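Local structure of cytosolic phospholipase A2 delta (Homo sapiens, 5IZ5) at residues D48-L53 with S95-D100; K64-T69 with W76-R81; R36-A41 with S72-N77; I107-L112 with E136-E141. The protein hydrolyses the sn-2 ester of glycerophospholipids selectively in a calcium-dependent manner, preferring linoleic acid at that position, and associates with membranes through its N-terminal C2 domain. The protein carries 3 engineered substitutions. All coordinates share one frame; numbering follows the deposited sequence.

All four contacts lie in the N-terminal C2 domain, apart from the catalytic domain that carries Ser365. Contact 1 pairs two strands that end at predicted calcium ligands, and the others surround it with centres about 9 to 10 Å from its own. Contact 2 lies along the chain inside the loop closed by contact 1 and is tied to it by Thr65 OG1 and Val51 N, 2.8 Å apart. Contact 3 shares Trp76 with contact 2, and Arg36 NH2 reaches Glu137 OE1 of contact 4 at 2.7 Å. Contact 4 returns to contact 1 through Ile96 N and Phe109 O, 2.8 Å apart; its Cys108 side chain is about 5 Å from that of Asp98.

Contact 1: residues D48-L53 with S95-D100; sequences DPYVIL and SIYDED
At the predicted calcium-binding end of the C2 domain, Asp48 and Asp98 meet where two neighbouring antiparallel strands run out. Asp48 N donates to Asp98 OD1 at 2.7 Å, an almost straight bond (177°) that arrives from above the carboxylate plane, 46° out of it. The bond ties Asp98 OD1 to a backbone N-H; Asp48 OD2 is 4.2 Å from Asp98 OD1, while Asp48 OD1 is hydrogen-bonded to Asp70 N. Two acidic oxygens so close would probably repel each other without a cation, which is consistent with the calcium sites predicted here. The two strand ends are joined again by Glu99 N, bonded to Asp48 O at 2.8 Å.

Further in, this is the central pair of strands of one four-stranded sheet of the C2 beta sandwich. Tyr50 and Tyr97 form a hydrogen-bonded pair, with Tyr97 N 2.9 Å from Tyr50 O, and Ile52 with Ser95 forms the next. With CG between its backbone N and carbonyl carbon (chi1 59°), Tyr50 turns its ring to the neighbouring strand, and Tyr97 CB sits over its face, 3.8 Å from the centroid, a CH-pi contact; the two near-parallel rings barely overlap. Tyr50 OH bonds to Asp105. Ile52 CD1 packs on Tyr97 CE2 at 4.0 Å. On the other face, Pro49 CB touches Ile96 CG2 at 3.8 Å, and Val51 CG2 approaches Ile96 CG1.

Contact 2: residues K64-T69 with W76-R81; sequences KTKTLT and WNEAFR
Thr65 and Leu68 clasp the indole of Trp76 from opposite faces. Thr65 OG1 stands 3.2 Å above the plane of the Trp76 ring, offset toward the rim, and Thr65 CB lies over the five-membered ring, 4.0 Å from its centroid and 28° off the normal, a CH-pi contact. On the other face Leu68 CD1 is 4.2 Å from the Trp76 ring plane, also near the rim, while Leu68 CG meets Trp76 CD1 at 3.9 Å. The contact belongs to the beta sandwich of the C2 domain: the connection leaving strand 62-64 passes from one sheet to the other and runs almost antiparallel to the start of strand 75-85.

Thr65 OG1 sits over the ring because chi1 of 64° puts it between the backbone N and the carbonyl carbon. There it donates to Lys66 O at 3.1 Å and also accepts Val51 N of the neighbouring strand 49-55; two bonds thus hold the hydroxyl where it lies over the indole. Trp76 NE1 makes a weak bond to Pro49 O.

Further along, Thr65 CG2 reaches the edge of the Phe80 ring, 4.0 Å from CE2. A G1 beta bulge sets Asn77 and Glu78 opposite Val32, and the Glu78 side chain turns toward the connection. The Lys66 side chain crosses that of Glu78 at about a right angle, and its NZ stays beyond salt-bridge distance. The firm bond is to the backbone: Lys66 N donates to the syn lone pair of Glu78 OE2 at 2.9 Å, nearly straight at 172°.

Contact 3: residues R36-A41 with S72-N77; sequences RNLRWA and SHPVWN
Ser72 carries OG anti to its backbone N (chi1 174°), and this sets the hydroxyl against Leu38 O, to which it donates at 3.1 Å. Leu38 has CG anti to its own carbonyl carbon (chi1 -60°); from there its branch CD1 packs on Pro74 CD at 3.8 Å. A second bond runs in the reverse sense, from Leu38 N to Ser72 O at 3.2 Å, with the donor in the carbonyl plane and on a lone pair, so the N-H and the C=O of Leu38 are both bonded to Ser72. Trp40 NE1 is 3.7 Å from Ser72 OG, which lies oblique to the ring, and no bond is assigned; Leu38 O is at the edge of the indole.

Residues 36-41 leave strand 21-36 and lead into a loop of the C2 domain predicted to bind calcium, with Asp42 a predicted ligand. In C2 domains such loops are the parts that approach the membrane, and the exposed Trp40 is consistent with that role here.

At the strand end, Arg36 and His73 lie side by side and point the same way. The contact is made by the aliphatic part of the arginine, Arg36 CG to His73 ND1 at 3.4 Å, while the guanidinium goes on to salt bridges with Glu34, Glu137 and Asp139. His73 ND1 is bonded to Ala35 O. Within 72-77, Pro74 CB lies over one face of the Trp76 indole, toward its rim.

Contact 4: residues I107-L112 with E136-E141; sequences ICFKVL and EELDVE
The Phe109 ring is met at its edge, near its plane, by Glu136 O, which lies 3.8 Å from Phe109 CE1. At the adjacent ring atom, Phe109 CD1 touches Glu136 CB at 3.9 Å, and the carboxylate plane of Glu136 is turned 40° against the ring. Leu138 comes in obliquely, its CB 3.8 Å from Phe109 CE2 and 3.9 Å from Phe109 CZ, with its branch CD1 4.2 Å from CE2. The ring is thus met by Glu136, just before strand 137-146, and by Leu138 on it. Phe109 reaches them because CG is anti to its backbone N (chi1 -168°), and Ile96, Phe128 and Gln130 also touch it.

The side chains of Phe109 and Glu136 slide past each other in opposite directions, which carries the acid back to the preceding residue. There Glu136 OE1 lies 2.8 Å from Cys108 O; these are two acceptors, so no hydrogen bond is assigned, and the close approach is doubtful. No hydrogen bond links the two segments, and the nearest pair of CA atoms, those of Phe109 and Glu136, is 7.6 Å apart.

A classic beta bulge places Cys108 and Phe109 together opposite Ile96. The absence of backbone bonding and the inward-facing Phe109 and Leu138 mark apolar packing between strands 106-114 and 137-146 of different sheets, as in the core of a C2 beta sandwich.

Contact 1: residues D48-L53 with S95-D100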
# COMPACT_ATOMS: atom_id res chain seq x y z
N ASP B 48 -30.58 -6.37 -29.35
CA ASP B 48 -31.25 -7.43 -28.60
C ASP B 48 -30.97 -7.18 -27.12
O ASP B 48 -30.10 -7.83 -26.53
CB ASP B 48 -30.71 -8.79 -29.03
CG ASP B 48 -30.93 -9.06 -30.51
OD1 ASP B 48 -32.07 -8.89 -31.00
OD2 ASP B 48 -29.95 -9.45 -31.18
N PRO B 49 -31.70 -6.24 -26.50
CA PRO B 49 -31.24 -5.71 -25.22
C PRO B 49 -31.74 -6.46 -23.98
O PRO B 49 -32.88 -6.91 -23.93
CB PRO B 49 -31.79 -4.28 -25.23
CG PRO B 49 -33.02 -4.35 -26.07
CD PRO B 49 -32.97 -5.61 -26.90
N TYR B 50 -30.85 -6.58 -23.00
CA TYR B 50 -31.20 -7.02 -21.65
C TYR B 50 -30.51 -6.11 -20.63
O TYR B 50 -29.48 -5.50 -20.94
CB TYR B 50 -30.79 -8.48 -21.42
CG TYR B 50 -29.31 -8.76 -21.60
CD1 TYR B 50 -28.43 -8.70 -20.52
CD2 TYR B 50 -28.79 -9.09 -22.85
CE1 TYR B 50 -27.08 -8.96 -20.68
CE2 TYR B 50 -27.44 -9.35 -23.02
CZ TYR B 50 -26.60 -9.29 -21.93
OH TYR B 50 -25.26 -9.54 -22.08
N VAL B 51 -31.09 -6.02 -19.44
CA VAL B 51 -30.52 -5.19 -18.38
C VAL B 51 -29.85 -6.05 -17.31
O VAL B 51 -30.38 -7.08 -16.89
CB VAL B 51 -31.58 -4.29 -17.70
CG1 VAL B 51 -30.93 -3.39 -16.66
CG2 VAL B 51 -32.31 -3.46 -18.74
N ILE B 52 -28.67 -5.62 -16.89
CA ILE B 52 -27.97 -6.23 -15.77
C ILE B 52 -28.06 -5.29 -14.57
O ILE B 52 -27.91 -4.08 -14.73
CB ILE B 52 -26.50 -6.54 -16.15
CG1 ILE B 52 -26.50 -7.68 -17.19
CG2 ILE B 52 -25.66 -6.89 -14.93
CD1 ILE B 52 -25.19 -8.42 -17.39
N LEU B 53 -28.34 -5.85 -13.40
CA LEU B 53 -28.29 -5.10 -12.14
C LEU B 53 -27.22 -5.69 -11.24
O LEU B 53 -27.22 -6.90 -10.96
CB LEU B 53 -29.62 -5.13 -11.40
CG LEU B 53 -30.89 -4.74 -12.15
CD1 LEU B 53 -32.06 -4.74 -11.18
CD2 LEU B 53 -30.77 -3.38 -12.82
N SER B 95 -26.87 -1.65 -16.25
CA SER B 95 -26.23 -1.70 -17.56
C SER B 95 -27.14 -2.41 -18.56
O SER B 95 -27.72 -3.45 -18.25
CB SER B 95 -24.90 -2.45 -17.47
OG SER B 95 -23.99 -1.79 -16.62
N ILE B 96 -27.27 -1.84 -19.76
CA ILE B 96 -27.99 -2.49 -20.85
C ILE B 96 -26.97 -3.02 -21.84
O ILE B 96 -26.09 -2.27 -22.29
CB ILE B 96 -28.96 -1.54 -21.58
CG1 ILE B 96 -29.87 -0.83 -20.57
CG2 ILE B 96 -29.78 -2.32 -22.60
CD1 ILE B 96 -30.78 0.21 -21.18
N TYR B 97 -27.08 -4.30 -22.16
CA TYR B 97 -26.19 -4.94 -23.12
C TYR B 97 -26.99 -5.38 -24.35
O TYR B 97 -28.20 -5.58 -24.28
CB TYR B 97 -25.51 -6.15 -22.48
CG TYR B 97 -24.39 -5.81 -21.53
CD1 TYR B 97 -23.08 -5.68 -21.99
CD2 TYR B 97 -24.63 -5.62 -20.17
CE1 TYR B 97 -22.05 -5.37 -21.12
CE2 TYR B 97 -23.61 -5.31 -19.30
CZ TYR B 97 -22.32 -5.19 -19.77
OH TYR B 97 -21.30 -4.88 -18.91
N ASP B 98 -26.28 -5.52 -25.47
CA ASP B 98 -26.87 -5.97 -26.73
C ASP B 98 -26.45 -7.42 -26.95
O ASP B 98 -25.27 -7.70 -27.14
CB ASP B 98 -26.38 -5.08 -27.88
CG ASP B 98 -26.99 -5.45 -29.23
OD1 ASP B 98 -27.85 -6.36 -29.32
OD2 ASP B 98 -26.61 -4.82 -30.23
N GLU B 99 -27.41 -8.34 -26.92
CA GLU B 99 -27.10 -9.77 -27.00
C GLU B 99 -26.65 -10.19 -28.40
O GLU B 99 -27.32 -9.90 -29.39
CB GLU B 99 -28.28 -10.62 -26.55
CG GLU B 99 -27.92 -12.10 -26.41
CD GLU B 99 -29.05 -12.91 -25.79
OE1 GLU B 99 -29.95 -13.33 -26.54
OE2 GLU B 99 -29.02 -13.12 -24.56
N ASP B 100 -25.52 -10.89 -28.45
CA ASP B 100 -24.99 -11.46 -29.68
C ASP B 100 -24.36 -12.80 -29.33
O ASP B 100 -23.45 -12.86 -28.51
CB ASP B 100 -23.96 -10.52 -30.30
CG ASP B 100 -23.47 -10.97 -31.67
OD1 ASP B 100 -23.16 -12.16 -31.88
OD2 ASP B 100 -23.36 -10.08 -32.53

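Contact 2: residues K64-T69 with W76-R81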
# COMPACT_ATOMS: atom_id res chain seq x y z
N LYS B 64 -30.47 -10.25 -14.09
CA LYS B 64 -30.51 -10.11 -15.54
C LYS B 64 -31.97 -10.19 -15.98
O LYS B 64 -32.68 -11.12 -15.60
CB LYS B 64 -29.69 -11.24 -16.18
CG LYS B 64 -29.54 -11.16 -17.69
CD LYS B 64 -28.64 -12.28 -18.21
CE LYS B 64 -28.63 -12.34 -19.73
NZ LYS B 64 -27.44 -13.08 -20.25
N THR B 65 -32.42 -9.20 -16.75
CA THR B 65 -33.76 -9.25 -17.32
C THR B 65 -33.75 -10.25 -18.47
O THR B 65 -32.69 -10.75 -18.86
CB THR B 65 -34.23 -7.90 -17.89
OG1 THR B 65 -33.39 -7.51 -18.98
CG2 THR B 65 -34.24 -6.81 -16.82
N LYS B 66 -34.92 -10.52 -19.01
CA LYS B 66 -35.02 -11.27 -20.26
C LYS B 66 -34.43 -10.43 -21.39
O LYS B 66 -34.43 -9.20 -21.32
CB LYS B 66 -36.47 -11.62 -20.57
CG LYS B 66 -37.05 -12.66 -19.64
CD LYS B 66 -38.39 -13.18 -20.15
CE LYS B 66 -39.08 -14.06 -19.13
NZ LYS B 66 -39.70 -13.25 -18.04
N THR B 67 -33.90 -11.11 -22.40
CA THR B 67 -33.41 -10.45 -23.60
C THR B 67 -34.57 -10.25 -24.54
O THR B 67 -35.29 -11.19 -24.85
CB THR B 67 -32.32 -11.27 -24.30
OG1 THR B 67 -31.21 -11.45 -23.42
CG2 THR B 67 -31.84 -10.56 -25.57
N LEU B 68 -34.77 -9.01 -24.99
CA LEU B 68 -35.75 -8.74 -26.04
C LEU B 68 -35.05 -8.70 -27.39
O LEU B 68 -33.82 -8.57 -27.46
CB LEU B 68 -36.52 -7.45 -25.74
CG LEU B 68 -37.24 -7.44 -24.38
CD1 LEU B 68 -38.26 -6.32 -24.34
CD2 LEU B 68 -37.91 -8.77 -24.06
N THR B 69 -35.84 -8.84 -28.44
CA THR B 69 -35.35 -9.09 -29.78
C THR B 69 -35.70 -7.93 -30.71
O THR B 69 -36.86 -7.56 -30.84
CB THR B 69 -35.97 -10.39 -30.35
OG1 THR B 69 -37.36 -10.45 -30.00
CG2 THR B 69 -35.27 -11.62 -29.78
N TRP B 76 -39.41 -4.27 -20.50
CA TRP B 76 -39.21 -5.50 -19.74
C TRP B 76 -40.24 -5.66 -18.63
O TRP B 76 -40.82 -6.74 -18.46
CB TRP B 76 -37.82 -5.52 -19.10
CG TRP B 76 -36.67 -5.58 -20.06
CD1 TRP B 76 -36.17 -6.69 -20.68
CD2 TRP B 76 -35.85 -4.48 -20.48
NE1 TRP B 76 -35.10 -6.35 -21.47
CE2 TRP B 76 -34.88 -5.00 -21.36
CE3 TRP B 76 -35.85 -3.11 -20.20
CZ2 TRP B 76 -33.91 -4.20 -21.97
CZ3 TRP B 76 -34.89 -2.31 -20.80
CH2 TRP B 76 -33.93 -2.85 -21.67
N ASN B 77 -40.44 -4.59 -17.86
CA ASN B 77 -41.29 -4.62 -16.66
C ASN B 77 -40.98 -5.80 -15.74
O ASN B 77 -41.85 -6.62 -15.43
CB ASN B 77 -42.77 -4.62 -17.06
CG ASN B 77 -43.70 -4.44 -15.86
OD1 ASN B 77 -43.32 -3.83 -14.86
ND2 ASN B 77 -44.90 -4.99 -15.96
N GLU B 78 -39.72 -5.90 -15.30
CA GLU B 78 -39.30 -6.92 -14.35
C GLU B 78 -38.81 -6.27 -13.07
O GLU B 78 -38.14 -5.23 -13.11
CB GLU B 78 -38.20 -7.80 -14.95
CG GLU B 78 -38.67 -8.71 -16.07
CD GLU B 78 -37.54 -9.52 -16.67
OE1 GLU B 78 -36.87 -10.25 -15.92
OE2 GLU B 78 -37.33 -9.43 -17.90
N ALA B 79 -39.12 -6.90 -11.94
CA ALA B 79 -38.74 -6.38 -10.62
C ALA B 79 -37.77 -7.33 -9.94
O ALA B 79 -37.86 -8.55 -10.08
CB ALA B 79 -39.97 -6.19 -9.76
N PHE B 80 -36.83 -6.75 -9.19
CA PHE B 80 -35.82 -7.51 -8.46
C PHE B 80 -35.68 -6.94 -7.04
O PHE B 80 -35.94 -5.75 -6.81
CB PHE B 80 -34.48 -7.46 -9.20
CG PHE B 80 -34.56 -7.91 -10.64
CD1 PHE B 80 -34.32 -9.24 -10.98
CD2 PHE B 80 -34.87 -7.01 -11.65
CE1 PHE B 80 -34.38 -9.65 -12.31
CE2 PHE B 80 -34.94 -7.42 -12.98
CZ PHE B 80 -34.70 -8.75 -13.30
N ARG B 81 -35.25 -7.78 -6.10
CA ARG B 81 -35.21 -7.42 -4.68
C ARG B 81 -33.84 -7.61 -4.04
O ARG B 81 -33.23 -8.67 -4.18
CB ARG B 81 -36.24 -8.25 -3.91
CG ARG B 81 -37.64 -7.70 -4.04
CD ARG B 81 -38.68 -8.77 -3.69
NE ARG B 81 -39.49 -9.17 -4.84
CZ ARG B 81 -39.21 -10.18 -5.68
NH1 ARG B 81 -38.12 -10.94 -5.52
NH2 ARG B 81 -40.04 -10.43 -6.68

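Contact 3: residues R36-A41 with S72-N77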
# COMPACT_ATOMS: atom_id res chain seq x y z
N ARG B 36 -35.50 3.58 -24.03
CA ARG B 36 -35.81 4.22 -25.30
C ARG B 36 -34.56 4.72 -26.02
O ARG B 36 -33.58 5.12 -25.37
CB ARG B 36 -36.75 5.40 -25.08
CG ARG B 36 -38.14 5.04 -24.59
CD ARG B 36 -38.94 6.29 -24.25
NE ARG B 36 -38.35 7.00 -23.11
CZ ARG B 36 -38.65 6.78 -21.83
NH1 ARG B 36 -39.54 5.85 -21.48
NH2 ARG B 36 -38.04 7.49 -20.88
N ASN B 37 -34.61 4.69 -27.35
CA ASN B 37 -33.57 5.27 -28.21
C ASN B 37 -32.23 4.56 -28.11
O ASN B 37 -31.18 5.20 -28.21
CB ASN B 37 -33.40 6.77 -27.93
CG ASN B 37 -34.72 7.50 -27.84
OD1 ASN B 37 -35.60 7.32 -28.68
ND2 ASN B 37 -34.88 8.34 -26.81
N LEU B 38 -32.24 3.24 -27.94
CA LEU B 38 -30.98 2.49 -27.89
C LEU B 38 -30.39 2.34 -29.29
O LEU B 38 -31.10 2.36 -30.29
CB LEU B 38 -31.20 1.10 -27.28
CG LEU B 38 -31.75 1.03 -25.85
CD1 LEU B 38 -31.87 -0.43 -25.43
CD2 LEU B 38 -30.87 1.79 -24.87
N ARG B 39 -29.07 2.20 -29.35
CA ARG B 39 -28.32 2.09 -30.60
C ARG B 39 -28.49 0.73 -31.29
O ARG B 39 -28.48 -0.30 -30.62
CB ARG B 39 -26.83 2.30 -30.30
CG ARG B 39 -26.54 3.63 -29.58
CD ARG B 39 -26.65 4.83 -30.51
NE ARG B 39 -25.64 4.76 -31.56
CZ ARG B 39 -25.62 5.53 -32.65
NH1 ARG B 39 -26.56 6.44 -32.88
NH2 ARG B 39 -24.64 5.37 -33.54
N TRP B 40 -28.62 0.73 -32.62
CA TRP B 40 -28.82 -0.51 -33.39
C TRP B 40 -27.53 -1.34 -33.45
O TRP B 40 -26.43 -0.82 -33.29
CB TRP B 40 -29.27 -0.18 -34.82
CG TRP B 40 -30.66 0.40 -34.94
CD1 TRP B 40 -31.34 1.11 -33.99
CD2 TRP B 40 -31.52 0.36 -36.09
NE1 TRP B 40 -32.58 1.49 -34.46
CE2 TRP B 40 -32.71 1.04 -35.75
CE3 TRP B 40 -31.41 -0.21 -37.37
CZ2 TRP B 40 -33.78 1.18 -36.65
CZ3 TRP B 40 -32.47 -0.07 -38.26
CH2 TRP B 40 -33.64 0.62 -37.89
N ALA B 41 -27.69 -2.65 -33.66
CA ALA B 41 -26.55 -3.55 -33.87
C ALA B 41 -25.97 -3.32 -35.25
O ALA B 41 -24.76 -3.18 -35.39
CB ALA B 41 -26.98 -5.00 -33.72
N SER B 72 -34.95 -1.81 -29.87
CA SER B 72 -34.44 -0.43 -29.74
C SER B 72 -35.28 0.41 -28.74
O SER B 72 -34.83 1.47 -28.25
CB SER B 72 -34.34 0.23 -31.11
OG SER B 72 -34.00 1.59 -31.02
N HIS B 73 -36.47 -0.08 -28.40
CA HIS B 73 -37.30 0.52 -27.37
C HIS B 73 -37.89 -0.59 -26.48
O HIS B 73 -39.11 -0.79 -26.45
CB HIS B 73 -38.42 1.35 -28.00
CG HIS B 73 -39.58 1.58 -27.08
ND1 HIS B 73 -39.44 2.09 -25.81
CD2 HIS B 73 -40.90 1.34 -27.25
CE1 HIS B 73 -40.63 2.16 -25.24
NE2 HIS B 73 -41.54 1.71 -26.09
N PRO B 74 -37.04 -1.30 -25.74
CA PRO B 74 -37.51 -2.47 -25.00
C PRO B 74 -38.39 -2.13 -23.80
O PRO B 74 -38.17 -1.12 -23.14
CB PRO B 74 -36.21 -3.12 -24.53
CG PRO B 74 -35.27 -1.98 -24.38
CD PRO B 74 -35.60 -1.07 -25.53
N VAL B 75 -39.39 -2.98 -23.54
CA VAL B 75 -40.22 -2.90 -22.34
C VAL B 75 -40.14 -4.24 -21.62
O VAL B 75 -40.71 -5.22 -22.07
CB VAL B 75 -41.69 -2.60 -22.69
CG1 VAL B 75 -42.56 -2.55 -21.43
CG2 VAL B 75 -41.80 -1.29 -23.46
N TRP B 76 -39.41 -4.27 -20.50
CA TRP B 76 -39.21 -5.50 -19.74
C TRP B 76 -40.24 -5.66 -18.63
O TRP B 76 -40.82 -6.74 -18.46
CB TRP B 76 -37.82 -5.52 -19.10
CG TRP B 76 -36.67 -5.58 -20.06
CD1 TRP B 76 -36.17 -6.69 -20.68
CD2 TRP B 76 -35.85 -4.48 -20.48
NE1 TRP B 76 -35.10 -6.35 -21.47
CE2 TRP B 76 -34.88 -5.00 -21.36
CE3 TRP B 76 -35.85 -3.11 -20.20
CZ2 TRP B 76 -33.91 -4.20 -21.97
CZ3 TRP B 76 -34.89 -2.31 -20.80
CH2 TRP B 76 -33.93 -2.85 -21.67
N ASN B 77 -40.44 -4.59 -17.86
CA ASN B 77 -41.29 -4.62 -16.66
C ASN B 77 -40.98 -5.80 -15.74
O ASN B 77 -41.85 -6.62 -15.43
CB ASN B 77 -42.77 -4.62 -17.06
CG ASN B 77 -43.70 -4.44 -15.86
OD1 ASN B 77 -43.32 -3.83 -14.86
ND2 ASN B 77 -44.90 -4.99 -15.96

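Contact 4: residues I107-L112 with E136-E141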
# COMPACT_ATOMS: atom_id res chain seq x y z
N ILE B 107 -22.02 -3.19 -24.62
CA ILE B 107 -22.80 -2.38 -23.71
C ILE B 107 -23.35 -1.17 -24.47
O ILE B 107 -22.60 -0.50 -25.18
CB ILE B 107 -21.95 -1.95 -22.48
CG1 ILE B 107 -22.85 -1.44 -21.36
CG2 ILE B 107 -20.91 -0.90 -22.86
CD1 ILE B 107 -22.17 -1.42 -20.01
N CYS B 108 -24.65 -0.91 -24.35
CA CYS B 108 -25.24 0.28 -24.97
C CYS B 108 -25.73 1.31 -23.96
O CYS B 108 -26.15 2.40 -24.35
CB CYS B 108 -26.38 -0.11 -25.93
SG CYS B 108 -27.48 -1.43 -25.39
N PHE B 109 -25.66 1.00 -22.67
CA PHE B 109 -26.13 1.90 -21.63
C PHE B 109 -25.58 1.49 -20.26
O PHE B 109 -25.53 0.31 -19.95
CB PHE B 109 -27.66 1.90 -21.58
CG PHE B 109 -28.25 3.00 -20.75
CD1 PHE B 109 -28.62 4.21 -21.33
CD2 PHE B 109 -28.45 2.83 -19.38
CE1 PHE B 109 -29.18 5.23 -20.56
CE2 PHE B 109 -29.00 3.84 -18.61
CZ PHE B 109 -29.36 5.04 -19.20
N LYS B 110 -25.16 2.48 -19.47
CA LYS B 110 -24.64 2.24 -18.13
C LYS B 110 -24.88 3.46 -17.26
O LYS B 110 -24.53 4.58 -17.64
CB LYS B 110 -23.15 1.91 -18.16
CG LYS B 110 -22.51 1.75 -16.79
CD LYS B 110 -21.26 0.89 -16.84
CE LYS B 110 -20.38 1.11 -15.62
NZ LYS B 110 -19.36 0.03 -15.46
N VAL B 111 -25.48 3.24 -16.10
CA VAL B 111 -25.58 4.27 -15.07
C VAL B 111 -25.20 3.70 -13.70
O VAL B 111 -25.46 2.54 -13.40
CB VAL B 111 -26.99 4.89 -15.02
CG1 VAL B 111 -28.04 3.88 -14.60
CG2 VAL B 111 -27.02 6.09 -14.08
N LEU B 112 -24.55 4.54 -12.88
CA LEU B 112 -24.26 4.21 -11.49
C LEU B 112 -25.13 5.10 -10.63
O LEU B 112 -25.17 6.31 -10.84
CB LEU B 112 -22.79 4.44 -11.15
CG LEU B 112 -21.77 3.37 -11.45
CD1 LEU B 112 -22.14 2.58 -12.68
CD2 LEU B 112 -20.37 3.97 -11.59
N GLU B 136 -30.52 8.38 -25.11
CA GLU B 136 -30.89 7.07 -24.57
C GLU B 136 -31.48 7.25 -23.16
O GLU B 136 -30.97 8.04 -22.37
CB GLU B 136 -29.65 6.14 -24.55
CG GLU B 136 -28.52 6.54 -25.51
CD GLU B 136 -27.66 5.39 -26.01
OE1 GLU B 136 -27.89 4.23 -25.61
OE2 GLU B 136 -26.75 5.67 -26.83
N GLU B 137 -32.59 6.57 -22.85
CA GLU B 137 -33.24 6.69 -21.54
C GLU B 137 -33.67 5.35 -20.95
O GLU B 137 -34.11 4.47 -21.69
CB GLU B 137 -34.47 7.61 -21.62
CG GLU B 137 -34.15 9.03 -22.04
CD GLU B 137 -35.35 9.96 -22.00
OE1 GLU B 137 -36.47 9.51 -21.70
OE2 GLU B 137 -35.16 11.16 -22.27
N LEU B 138 -33.57 5.22 -19.63
CA LEU B 138 -33.98 4.02 -18.90
C LEU B 138 -34.95 4.40 -17.77
O LEU B 138 -34.60 5.19 -16.89
CB LEU B 138 -32.75 3.33 -18.28
CG LEU B 138 -32.76 1.82 -17.95
CD1 LEU B 138 -31.90 1.54 -16.73
CD2 LEU B 138 -34.15 1.24 -17.74
N ASP B 139 -36.16 3.84 -17.80
CA ASP B 139 -37.14 4.07 -16.74
C ASP B 139 -37.10 2.96 -15.69
O ASP B 139 -37.23 1.78 -16.02
CB ASP B 139 -38.56 4.15 -17.31
CG ASP B 139 -38.82 5.45 -18.05
OD1 ASP B 139 -37.96 6.36 -18.01
OD2 ASP B 139 -39.90 5.55 -18.67
N VAL B 140 -36.93 3.36 -14.44
CA VAL B 140 -36.87 2.43 -13.31
C VAL B 140 -37.68 2.99 -12.15
O VAL B 140 -37.78 4.21 -12.00
CB VAL B 140 -35.41 2.22 -12.84
CG1 VAL B 140 -35.32 1.12 -11.79
CG2 VAL B 140 -34.50 1.89 -14.02
N GLU B 141 -38.24 2.11 -11.34
CA GLU B 141 -38.86 2.54 -10.07
C GLU B 141 -38.29 1.80 -8.87
O GLU B 141 -38.03 0.60 -8.93
CB GLU B 141 -40.38 2.52 -10.09
CG GLU B 141 -41.06 1.58 -11.07
CD GLU B 141 -42.57 1.79 -11.13
OE1 GLU B 141 -43.06 2.81 -10.59
OE2 GLU B 141 -43.26 0.94 -11.71